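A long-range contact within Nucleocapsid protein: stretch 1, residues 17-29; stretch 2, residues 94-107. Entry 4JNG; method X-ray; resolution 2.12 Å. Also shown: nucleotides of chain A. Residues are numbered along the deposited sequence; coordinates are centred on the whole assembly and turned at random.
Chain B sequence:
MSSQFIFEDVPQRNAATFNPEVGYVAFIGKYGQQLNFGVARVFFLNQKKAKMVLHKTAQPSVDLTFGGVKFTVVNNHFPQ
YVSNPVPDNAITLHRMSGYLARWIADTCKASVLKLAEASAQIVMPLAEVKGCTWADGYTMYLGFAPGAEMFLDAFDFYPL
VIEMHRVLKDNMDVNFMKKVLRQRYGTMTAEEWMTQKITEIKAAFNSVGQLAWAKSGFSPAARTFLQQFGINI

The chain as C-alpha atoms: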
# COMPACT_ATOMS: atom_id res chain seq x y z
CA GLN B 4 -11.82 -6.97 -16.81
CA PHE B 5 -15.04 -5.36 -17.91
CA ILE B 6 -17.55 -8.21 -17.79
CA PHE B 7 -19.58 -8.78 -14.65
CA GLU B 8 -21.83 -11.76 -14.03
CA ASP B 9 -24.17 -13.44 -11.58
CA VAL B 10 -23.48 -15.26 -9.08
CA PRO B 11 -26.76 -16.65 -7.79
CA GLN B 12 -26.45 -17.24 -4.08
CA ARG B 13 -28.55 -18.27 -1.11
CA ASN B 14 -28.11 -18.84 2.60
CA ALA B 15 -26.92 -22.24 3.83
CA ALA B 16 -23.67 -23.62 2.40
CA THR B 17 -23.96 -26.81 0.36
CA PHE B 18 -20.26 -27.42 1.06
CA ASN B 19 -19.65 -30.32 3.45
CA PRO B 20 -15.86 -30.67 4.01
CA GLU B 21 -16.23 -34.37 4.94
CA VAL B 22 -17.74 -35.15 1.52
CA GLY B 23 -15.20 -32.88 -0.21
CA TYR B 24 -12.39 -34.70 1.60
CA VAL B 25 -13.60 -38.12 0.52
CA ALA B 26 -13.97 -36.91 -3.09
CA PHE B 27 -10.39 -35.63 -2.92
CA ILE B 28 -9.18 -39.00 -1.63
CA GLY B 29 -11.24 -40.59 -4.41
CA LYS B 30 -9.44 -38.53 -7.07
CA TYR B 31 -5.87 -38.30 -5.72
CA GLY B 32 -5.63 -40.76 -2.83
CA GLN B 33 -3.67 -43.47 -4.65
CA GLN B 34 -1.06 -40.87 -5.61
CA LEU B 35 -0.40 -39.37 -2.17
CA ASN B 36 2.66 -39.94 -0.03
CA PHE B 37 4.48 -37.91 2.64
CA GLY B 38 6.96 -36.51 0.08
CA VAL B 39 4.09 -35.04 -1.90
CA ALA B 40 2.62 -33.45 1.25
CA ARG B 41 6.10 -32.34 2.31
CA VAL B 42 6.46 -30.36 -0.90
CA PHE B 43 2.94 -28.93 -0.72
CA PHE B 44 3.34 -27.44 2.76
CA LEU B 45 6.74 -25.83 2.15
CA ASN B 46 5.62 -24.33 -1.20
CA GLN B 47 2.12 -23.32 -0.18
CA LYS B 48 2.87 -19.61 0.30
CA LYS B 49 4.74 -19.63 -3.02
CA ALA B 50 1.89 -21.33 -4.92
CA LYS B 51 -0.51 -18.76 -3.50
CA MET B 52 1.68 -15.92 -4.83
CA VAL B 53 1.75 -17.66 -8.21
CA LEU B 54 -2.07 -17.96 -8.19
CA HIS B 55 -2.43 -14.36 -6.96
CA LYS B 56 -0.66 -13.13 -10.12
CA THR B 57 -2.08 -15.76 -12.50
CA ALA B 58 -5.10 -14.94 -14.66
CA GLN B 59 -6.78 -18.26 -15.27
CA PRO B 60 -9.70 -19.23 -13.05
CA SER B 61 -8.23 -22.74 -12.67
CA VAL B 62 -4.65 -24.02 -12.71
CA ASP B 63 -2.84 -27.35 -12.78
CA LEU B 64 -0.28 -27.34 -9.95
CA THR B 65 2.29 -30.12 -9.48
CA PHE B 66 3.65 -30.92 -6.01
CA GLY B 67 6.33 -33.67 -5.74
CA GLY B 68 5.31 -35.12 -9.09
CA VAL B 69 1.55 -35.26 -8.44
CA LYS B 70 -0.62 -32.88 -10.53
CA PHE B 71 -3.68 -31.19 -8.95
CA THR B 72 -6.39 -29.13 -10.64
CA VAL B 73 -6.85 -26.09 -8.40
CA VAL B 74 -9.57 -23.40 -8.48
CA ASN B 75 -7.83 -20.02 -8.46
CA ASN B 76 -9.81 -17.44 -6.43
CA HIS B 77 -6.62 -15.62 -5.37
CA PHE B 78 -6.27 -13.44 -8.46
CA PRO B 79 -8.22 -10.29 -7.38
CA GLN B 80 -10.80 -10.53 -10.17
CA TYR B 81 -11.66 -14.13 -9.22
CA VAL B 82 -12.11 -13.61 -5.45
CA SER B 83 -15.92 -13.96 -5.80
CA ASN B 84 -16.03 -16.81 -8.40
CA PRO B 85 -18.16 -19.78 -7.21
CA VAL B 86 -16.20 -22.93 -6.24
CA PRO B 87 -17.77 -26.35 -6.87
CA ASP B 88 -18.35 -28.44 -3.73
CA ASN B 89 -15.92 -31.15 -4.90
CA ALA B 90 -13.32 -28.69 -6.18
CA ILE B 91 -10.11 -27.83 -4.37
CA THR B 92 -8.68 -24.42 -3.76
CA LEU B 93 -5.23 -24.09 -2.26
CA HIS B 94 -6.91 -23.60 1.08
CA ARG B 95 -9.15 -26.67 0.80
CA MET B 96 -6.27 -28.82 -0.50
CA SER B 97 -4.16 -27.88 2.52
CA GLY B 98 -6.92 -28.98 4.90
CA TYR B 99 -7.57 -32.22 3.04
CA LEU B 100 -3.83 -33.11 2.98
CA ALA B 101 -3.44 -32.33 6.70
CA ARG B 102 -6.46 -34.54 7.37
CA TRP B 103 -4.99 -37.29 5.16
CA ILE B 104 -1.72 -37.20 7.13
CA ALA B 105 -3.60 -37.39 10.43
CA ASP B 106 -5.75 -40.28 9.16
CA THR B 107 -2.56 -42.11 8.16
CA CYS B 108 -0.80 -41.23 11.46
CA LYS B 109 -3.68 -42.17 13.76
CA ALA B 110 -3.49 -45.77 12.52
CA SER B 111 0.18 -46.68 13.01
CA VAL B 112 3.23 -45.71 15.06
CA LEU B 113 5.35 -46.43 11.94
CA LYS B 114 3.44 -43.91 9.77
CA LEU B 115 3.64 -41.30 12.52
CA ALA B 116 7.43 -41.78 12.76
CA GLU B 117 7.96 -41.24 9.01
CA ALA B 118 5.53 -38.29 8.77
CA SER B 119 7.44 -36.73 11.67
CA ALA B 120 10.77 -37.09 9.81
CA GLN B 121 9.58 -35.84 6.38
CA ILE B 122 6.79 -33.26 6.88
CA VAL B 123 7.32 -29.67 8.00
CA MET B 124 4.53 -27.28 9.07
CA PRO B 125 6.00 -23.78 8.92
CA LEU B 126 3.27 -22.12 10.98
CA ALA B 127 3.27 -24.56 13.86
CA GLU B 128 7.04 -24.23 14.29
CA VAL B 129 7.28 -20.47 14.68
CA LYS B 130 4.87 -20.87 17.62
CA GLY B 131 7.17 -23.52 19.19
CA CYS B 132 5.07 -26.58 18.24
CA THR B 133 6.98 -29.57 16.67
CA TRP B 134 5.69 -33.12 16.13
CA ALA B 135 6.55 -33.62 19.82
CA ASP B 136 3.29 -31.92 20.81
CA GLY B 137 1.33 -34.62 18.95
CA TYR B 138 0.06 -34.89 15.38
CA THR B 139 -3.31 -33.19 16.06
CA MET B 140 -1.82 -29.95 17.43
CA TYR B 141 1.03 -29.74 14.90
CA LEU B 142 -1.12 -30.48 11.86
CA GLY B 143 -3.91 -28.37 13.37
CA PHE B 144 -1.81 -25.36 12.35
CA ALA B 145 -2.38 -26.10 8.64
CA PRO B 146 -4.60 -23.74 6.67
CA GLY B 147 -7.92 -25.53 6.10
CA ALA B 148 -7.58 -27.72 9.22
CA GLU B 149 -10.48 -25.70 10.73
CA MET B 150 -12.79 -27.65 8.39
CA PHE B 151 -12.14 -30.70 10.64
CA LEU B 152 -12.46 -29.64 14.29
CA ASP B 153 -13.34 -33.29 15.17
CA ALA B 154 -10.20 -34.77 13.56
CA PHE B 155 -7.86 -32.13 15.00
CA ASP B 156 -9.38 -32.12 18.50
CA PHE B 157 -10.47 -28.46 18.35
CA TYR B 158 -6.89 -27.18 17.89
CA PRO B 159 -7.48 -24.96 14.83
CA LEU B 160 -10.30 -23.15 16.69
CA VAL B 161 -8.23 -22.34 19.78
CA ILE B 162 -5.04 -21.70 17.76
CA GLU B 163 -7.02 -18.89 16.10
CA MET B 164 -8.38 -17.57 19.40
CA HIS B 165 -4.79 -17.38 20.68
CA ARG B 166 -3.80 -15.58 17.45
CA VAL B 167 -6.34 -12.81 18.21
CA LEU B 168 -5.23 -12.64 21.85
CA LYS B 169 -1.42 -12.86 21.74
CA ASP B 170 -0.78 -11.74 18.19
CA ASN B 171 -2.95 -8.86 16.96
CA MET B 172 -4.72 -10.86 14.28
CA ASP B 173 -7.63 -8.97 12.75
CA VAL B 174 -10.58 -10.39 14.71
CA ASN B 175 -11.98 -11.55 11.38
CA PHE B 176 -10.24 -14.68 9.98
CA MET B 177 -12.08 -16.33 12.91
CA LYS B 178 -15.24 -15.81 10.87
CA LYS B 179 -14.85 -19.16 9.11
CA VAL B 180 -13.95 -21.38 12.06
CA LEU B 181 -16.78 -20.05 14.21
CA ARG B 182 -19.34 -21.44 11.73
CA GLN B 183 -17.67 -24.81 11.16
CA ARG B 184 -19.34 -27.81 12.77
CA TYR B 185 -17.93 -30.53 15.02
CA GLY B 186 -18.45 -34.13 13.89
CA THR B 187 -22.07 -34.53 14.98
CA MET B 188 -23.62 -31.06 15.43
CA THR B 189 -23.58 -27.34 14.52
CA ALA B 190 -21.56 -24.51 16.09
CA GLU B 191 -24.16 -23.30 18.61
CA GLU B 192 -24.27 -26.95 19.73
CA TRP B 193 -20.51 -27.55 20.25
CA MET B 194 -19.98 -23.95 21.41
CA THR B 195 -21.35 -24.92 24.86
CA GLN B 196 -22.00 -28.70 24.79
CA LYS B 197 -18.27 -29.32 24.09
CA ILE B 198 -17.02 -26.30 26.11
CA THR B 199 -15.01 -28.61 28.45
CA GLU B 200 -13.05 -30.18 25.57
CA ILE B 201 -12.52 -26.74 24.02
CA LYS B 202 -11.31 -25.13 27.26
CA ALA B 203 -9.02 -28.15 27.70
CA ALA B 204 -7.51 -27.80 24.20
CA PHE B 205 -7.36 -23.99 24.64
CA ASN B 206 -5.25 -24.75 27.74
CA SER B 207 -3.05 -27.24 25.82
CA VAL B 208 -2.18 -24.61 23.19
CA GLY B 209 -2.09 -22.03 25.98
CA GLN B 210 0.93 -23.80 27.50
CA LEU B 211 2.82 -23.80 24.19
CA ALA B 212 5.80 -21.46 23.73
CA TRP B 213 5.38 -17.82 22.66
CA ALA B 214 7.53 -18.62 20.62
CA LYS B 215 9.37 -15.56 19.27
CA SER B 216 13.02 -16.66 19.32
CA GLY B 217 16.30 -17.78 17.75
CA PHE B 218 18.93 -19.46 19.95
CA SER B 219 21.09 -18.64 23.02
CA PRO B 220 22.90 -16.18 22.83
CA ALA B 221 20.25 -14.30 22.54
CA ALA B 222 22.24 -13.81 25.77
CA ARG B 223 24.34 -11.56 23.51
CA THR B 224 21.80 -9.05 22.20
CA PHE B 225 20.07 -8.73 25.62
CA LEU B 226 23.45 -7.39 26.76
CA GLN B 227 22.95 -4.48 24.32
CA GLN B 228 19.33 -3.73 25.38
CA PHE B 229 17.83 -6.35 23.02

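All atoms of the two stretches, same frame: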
# COMPACT_ATOMS: atom_id res chain seq x y z
N THR B 17 -23.84 -25.42 0.79
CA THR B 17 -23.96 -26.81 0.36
C THR B 17 -22.65 -27.57 0.61
O THR B 17 -22.60 -28.80 0.56
CB THR B 17 -24.36 -26.89 -1.13
OG1 THR B 17 -23.37 -26.24 -1.93
CG2 THR B 17 -25.71 -26.21 -1.36
N PHE B 18 -21.58 -26.83 0.90
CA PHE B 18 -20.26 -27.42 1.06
C PHE B 18 -20.14 -28.17 2.39
O PHE B 18 -20.25 -27.58 3.46
CB PHE B 18 -19.18 -26.34 0.93
CG PHE B 18 -17.79 -26.85 1.13
CD1 PHE B 18 -17.24 -27.78 0.26
CD2 PHE B 18 -17.02 -26.39 2.19
CE1 PHE B 18 -15.96 -28.27 0.45
CE2 PHE B 18 -15.73 -26.87 2.37
CZ PHE B 18 -15.20 -27.80 1.51
N ASN B 19 -19.92 -29.49 2.30
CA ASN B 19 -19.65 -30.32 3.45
C ASN B 19 -18.23 -30.87 3.30
O ASN B 19 -17.99 -31.75 2.47
CB ASN B 19 -20.67 -31.46 3.52
CG ASN B 19 -20.34 -32.50 4.59
OD1 ASN B 19 -19.30 -32.44 5.25
ND2 ASN B 19 -21.23 -33.47 4.75
N PRO B 20 -17.28 -30.34 4.11
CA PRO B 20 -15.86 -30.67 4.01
C PRO B 20 -15.56 -32.18 4.07
O PRO B 20 -14.61 -32.64 3.44
CB PRO B 20 -15.24 -29.97 5.22
CG PRO B 20 -16.20 -28.92 5.63
CD PRO B 20 -17.55 -29.38 5.20
N GLU B 21 -16.38 -32.92 4.81
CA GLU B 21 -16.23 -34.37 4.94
C GLU B 21 -16.46 -35.06 3.60
O GLU B 21 -15.72 -35.98 3.23
CB GLU B 21 -17.19 -34.94 6.00
CG GLU B 21 -17.05 -34.33 7.40
CD GLU B 21 -15.73 -34.67 8.08
OE1 GLU B 21 -15.06 -35.63 7.65
OE2 GLU B 21 -15.36 -33.98 9.05
N VAL B 22 -17.47 -34.61 2.85
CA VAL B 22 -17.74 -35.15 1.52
C VAL B 22 -16.70 -34.66 0.51
O VAL B 22 -16.28 -35.43 -0.36
CB VAL B 22 -19.16 -34.81 1.03
CG1 VAL B 22 -19.34 -35.17 -0.44
CG2 VAL B 22 -20.18 -35.55 1.88
N GLY B 23 -16.27 -33.41 0.63
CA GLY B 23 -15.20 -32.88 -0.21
C GLY B 23 -13.90 -33.66 -0.01
O GLY B 23 -13.20 -33.98 -0.97
N TYR B 24 -13.59 -33.96 1.25
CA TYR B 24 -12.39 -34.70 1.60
C TYR B 24 -12.38 -36.08 0.94
O TYR B 24 -11.39 -36.48 0.34
CB TYR B 24 -12.30 -34.85 3.11
CG TYR B 24 -11.22 -35.79 3.60
CD1 TYR B 24 -9.88 -35.49 3.40
CD2 TYR B 24 -11.55 -36.96 4.27
CE1 TYR B 24 -8.89 -36.33 3.85
CE2 TYR B 24 -10.56 -37.81 4.73
CZ TYR B 24 -9.23 -37.49 4.51
OH TYR B 24 -8.24 -38.29 4.96
N VAL B 25 -13.49 -36.78 1.06
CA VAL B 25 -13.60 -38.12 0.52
C VAL B 25 -13.52 -38.10 -1.00
O VAL B 25 -12.90 -38.98 -1.59
CB VAL B 25 -14.88 -38.83 1.02
CG1 VAL B 25 -15.00 -40.21 0.39
CG2 VAL B 25 -14.84 -38.96 2.53
N ALA B 26 -14.09 -37.07 -1.63
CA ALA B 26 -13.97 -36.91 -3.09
C ALA B 26 -12.52 -36.64 -3.51
O ALA B 26 -12.09 -37.08 -4.58
CB ALA B 26 -14.87 -35.80 -3.59
N PHE B 27 -11.79 -35.92 -2.67
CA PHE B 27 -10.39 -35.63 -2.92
C PHE B 27 -9.54 -36.90 -2.80
O PHE B 27 -8.63 -37.13 -3.60
CB PHE B 27 -9.92 -34.55 -1.93
CG PHE B 27 -8.44 -34.35 -1.87
CD1 PHE B 27 -7.79 -33.55 -2.80
CD2 PHE B 27 -7.70 -34.92 -0.85
CE1 PHE B 27 -6.43 -33.34 -2.73
CE2 PHE B 27 -6.33 -34.72 -0.77
CZ PHE B 27 -5.69 -33.93 -1.71
N ILE B 28 -9.86 -37.72 -1.80
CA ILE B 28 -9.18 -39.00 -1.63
C ILE B 28 -9.55 -39.92 -2.79
O ILE B 28 -8.70 -40.63 -3.31
CB ILE B 28 -9.52 -39.68 -0.29
CG1 ILE B 28 -9.02 -38.81 0.88
CG2 ILE B 28 -8.91 -41.08 -0.21
CD1 ILE B 28 -7.55 -38.48 0.86
N GLY B 29 -10.81 -39.89 -3.21
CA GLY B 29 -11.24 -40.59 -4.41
C GLY B 29 -10.43 -40.25 -5.65
O GLY B 29 -10.02 -41.15 -6.40
N HIS B 94 -6.51 -23.53 -0.29
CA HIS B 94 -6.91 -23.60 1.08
C HIS B 94 -7.55 -24.95 1.41
O HIS B 94 -7.22 -25.55 2.43
CB HIS B 94 -7.90 -22.48 1.42
CG HIS B 94 -8.10 -22.28 2.89
ND1 HIS B 94 -9.19 -22.78 3.56
CD2 HIS B 94 -7.33 -21.66 3.81
CE1 HIS B 94 -9.09 -22.46 4.84
NE2 HIS B 94 -7.97 -21.79 5.02
N ARG B 95 -8.46 -25.41 0.56
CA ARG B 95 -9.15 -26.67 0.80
C ARG B 95 -8.15 -27.84 0.76
O ARG B 95 -8.18 -28.72 1.61
CB ARG B 95 -10.27 -26.88 -0.21
CG ARG B 95 -11.48 -25.95 0.00
CD ARG B 95 -12.60 -26.33 -0.95
NE ARG B 95 -13.74 -25.44 -0.85
CZ ARG B 95 -14.85 -25.51 -1.59
NH1 ARG B 95 -14.99 -26.44 -2.53
NH2 ARG B 95 -15.82 -24.63 -1.38
N MET B 96 -7.28 -27.80 -0.24
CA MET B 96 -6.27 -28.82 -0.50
C MET B 96 -5.38 -29.02 0.72
O MET B 96 -5.11 -30.14 1.15
CB MET B 96 -5.45 -28.37 -1.70
CG MET B 96 -4.42 -29.35 -2.19
SD MET B 96 -3.65 -28.70 -3.67
CE MET B 96 -2.38 -29.96 -3.80
N SER B 97 -4.94 -27.90 1.30
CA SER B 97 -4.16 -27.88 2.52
C SER B 97 -4.85 -28.59 3.68
O SER B 97 -4.22 -29.34 4.42
CB SER B 97 -3.83 -26.44 2.90
OG SER B 97 -3.11 -26.38 4.11
N GLY B 98 -6.14 -28.32 3.86
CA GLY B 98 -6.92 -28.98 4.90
C GLY B 98 -7.10 -30.47 4.63
O GLY B 98 -6.93 -31.30 5.53
N TYR B 99 -7.42 -30.81 3.39
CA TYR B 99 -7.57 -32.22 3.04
C TYR B 99 -6.27 -32.99 3.29
O TYR B 99 -6.30 -34.03 3.94
CB TYR B 99 -8.03 -32.41 1.59
CG TYR B 99 -9.40 -31.85 1.27
CD1 TYR B 99 -10.35 -31.57 2.27
CD2 TYR B 99 -9.77 -31.62 -0.05
CE1 TYR B 99 -11.60 -31.07 1.95
CE2 TYR B 99 -11.02 -31.12 -0.38
CZ TYR B 99 -11.93 -30.85 0.63
OH TYR B 99 -13.17 -30.36 0.28
N LEU B 100 -5.14 -32.45 2.84
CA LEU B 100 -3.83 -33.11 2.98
C LEU B 100 -3.42 -33.28 4.44
O LEU B 100 -2.91 -34.33 4.83
CB LEU B 100 -2.72 -32.39 2.21
CG LEU B 100 -2.68 -32.54 0.69
CD1 LEU B 100 -1.67 -31.56 0.10
CD2 LEU B 100 -2.34 -33.96 0.24
N ALA B 101 -3.65 -32.25 5.25
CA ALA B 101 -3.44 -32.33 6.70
C ALA B 101 -4.28 -33.45 7.31
O ALA B 101 -3.79 -34.24 8.12
CB ALA B 101 -3.75 -31.01 7.37
N ARG B 102 -5.54 -33.51 6.91
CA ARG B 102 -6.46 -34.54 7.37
C ARG B 102 -6.01 -35.93 6.91
O ARG B 102 -6.14 -36.90 7.65
CB ARG B 102 -7.87 -34.24 6.87
CG ARG B 102 -8.88 -35.36 7.01
CD ARG B 102 -9.30 -35.59 8.44
NE ARG B 102 -10.75 -35.51 8.53
CZ ARG B 102 -11.60 -36.50 8.24
NH1 ARG B 102 -11.17 -37.70 7.87
NH2 ARG B 102 -12.89 -36.27 8.34
N TRP B 103 -5.50 -36.02 5.68
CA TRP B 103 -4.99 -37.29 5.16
C TRP B 103 -3.81 -37.77 6.00
O TRP B 103 -3.75 -38.94 6.37
CB TRP B 103 -4.62 -37.16 3.69
CG TRP B 103 -3.93 -38.38 3.15
CD1 TRP B 103 -4.50 -39.56 2.80
CD2 TRP B 103 -2.53 -38.53 2.93
NE1 TRP B 103 -3.55 -40.44 2.36
CE2 TRP B 103 -2.32 -39.84 2.43
CE3 TRP B 103 -1.42 -37.70 3.11
CZ2 TRP B 103 -1.06 -40.33 2.11
CZ3 TRP B 103 -0.17 -38.18 2.78
CH2 TRP B 103 0.01 -39.49 2.29
N ILE B 104 -2.89 -36.86 6.32
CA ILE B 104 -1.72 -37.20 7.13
C ILE B 104 -2.16 -37.73 8.49
O ILE B 104 -1.66 -38.77 8.95
CB ILE B 104 -0.76 -36.00 7.34
CG1 ILE B 104 -0.13 -35.57 6.01
CG2 ILE B 104 0.36 -36.36 8.31
CD1 ILE B 104 0.46 -34.18 6.04
N ALA B 105 -3.09 -37.01 9.12
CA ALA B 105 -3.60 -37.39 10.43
C ALA B 105 -4.31 -38.74 10.39
O ALA B 105 -4.11 -39.57 11.29
CB ALA B 105 -4.52 -36.31 10.97
N ASP B 106 -5.11 -38.98 9.34
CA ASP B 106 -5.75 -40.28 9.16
C ASP B 106 -4.74 -41.42 8.99
O ASP B 106 -4.97 -42.54 9.44
CB ASP B 106 -6.73 -40.26 7.98
CG ASP B 106 -7.99 -39.48 8.28
OD1 ASP B 106 -8.29 -39.28 9.47
OD2 ASP B 106 -8.69 -39.04 7.33
N THR B 107 -3.63 -41.13 8.33
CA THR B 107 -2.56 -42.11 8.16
C THR B 107 -1.74 -42.28 9.45
O THR B 107 -1.23 -43.36 9.70
CB THR B 107 -1.61 -41.70 7.01
OG1 THR B 107 -2.39 -41.35 5.86
CG2 THR B 107 -0.69 -42.85 6.66
P U A 22 -24.07 -22.44 6.66
OP1 U A 22 -25.17 -23.31 6.18
OP2 U A 22 -24.29 -21.54 7.82
O5' U A 22 -22.82 -23.37 6.96
C5' U A 22 -21.71 -22.89 7.73
C4' U A 22 -20.50 -23.77 7.51
O4' U A 22 -20.85 -25.15 7.80
C3' U A 22 -19.92 -23.76 6.10
O3' U A 22 -18.58 -23.33 6.20
C2' U A 22 -20.06 -25.21 5.61
O2' U A 22 -18.97 -25.67 4.83
C1' U A 22 -20.15 -25.98 6.92
N1 U A 22 -20.89 -27.25 6.80
C2 U A 22 -20.28 -28.41 7.23
O2 U A 22 -19.16 -28.43 7.71
N3 U A 22 -21.03 -29.55 7.08
C4 U A 22 -22.30 -29.65 6.55
O4 U A 22 -22.84 -30.75 6.49
C5 U A 22 -22.87 -28.40 6.13
C6 U A 22 -22.16 -27.27 6.27
P U A 24 -14.30 -22.02 1.21
OP1 U A 24 -13.39 -23.17 0.85
OP2 U A 24 -14.31 -21.52 2.60
O5' U A 24 -13.95 -20.79 0.27
C5' U A 24 -14.05 -20.87 -1.16
C4' U A 24 -13.87 -19.51 -1.76
O4' U A 24 -15.06 -18.70 -1.52
C3' U A 24 -12.73 -18.67 -1.20
O3' U A 24 -11.49 -19.01 -1.77
C2' U A 24 -13.18 -17.26 -1.56
O2' U A 24 -12.99 -16.90 -2.91
C1' U A 24 -14.68 -17.35 -1.29
N1 U A 24 -15.07 -16.97 0.08
C2 U A 24 -15.16 -15.62 0.36
O2 U A 24 -14.91 -14.76 -0.46
N3 U A 24 -15.53 -15.33 1.65
C4 U A 24 -15.83 -16.22 2.66
O4 U A 24 -16.15 -15.80 3.77
C5 U A 24 -15.71 -17.60 2.28
C6 U A 24 -15.34 -17.92 1.04

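What does R95 do near the beginning of stretch 2, where the contact meets the RNA? Its CA-to-CB bond points toward the first stretch, and its extended side chain lays the guanidinium flat on the ring of F18, with centres 3.8 Å apart and planes only 9° from parallel. A positive charge over an aromatic face makes this a cation-pi contact as well as a stack. The stacking leaves the guanidinium edge free for polar partners: R95 NE donates to OP1 of U24 at 2.9 Å. On the F18 side, the backbone F18 O accepts a hydrogen bond from O2' of U22 at 2.7 Å. The pair thus joins the two stretches where both touch nucleotides, as befits a nucleocapsid protein. Next along the helix, M96 CG lies 4.5 Å from F27 CE1, a loose apolar contact.

How do two helices crossing at 78° meet at Y99? The helix axes come within 10.0 Å, and the CA atoms of Y24 and Y99 are 5.6 Å apart. Y99 acts as a knob among P20, G23, Y24 and F27, its ring lying against the backbone of the first helix, with Y24 CA 3.8 Å from the Y99 ring centroid and over its face. G23 makes room for the hydroxyl: Y99 OH is 3.3 Å from G23 CA, and a CB at that position would clash with it.

What else surrounds F27 in the contact? Y99 CB sits over one face of the F27 ring, 3.9 Å from its centroid, while the two aromatic rings meet obliquely, their planes at 43°. L100 begins with its CA-to-CB bond pointing away, yet its end returns to the contact, bringing L100 CD2 to 3.9 Å from F27 CZ at the ring edge.

How does the polar end of the contact hold Y24? R102 covers one face of the Y24 ring, with R102 CG 3.5 Å from the ring centroid; its guanidinium makes an off-centre cation-pi contact, R102 CZ lying 4.4 Å from that centroid. R102 is also paired in a salt bridge with E21, whose side chain turns back although its CA-to-CB bond points away, but the positions of the two charged ends are less sure. W103, next along the helix, meets I28, with W103 CD1 3.8 Å from I28 CD1. One turn after R102, D106 OD2 receives a weak hydrogen bond from Y24 OH at 2.5 Å and is bridged by R102 NH1 at 2.9 Å, so one carboxylate oxygen ties the tyrosine to the arginine.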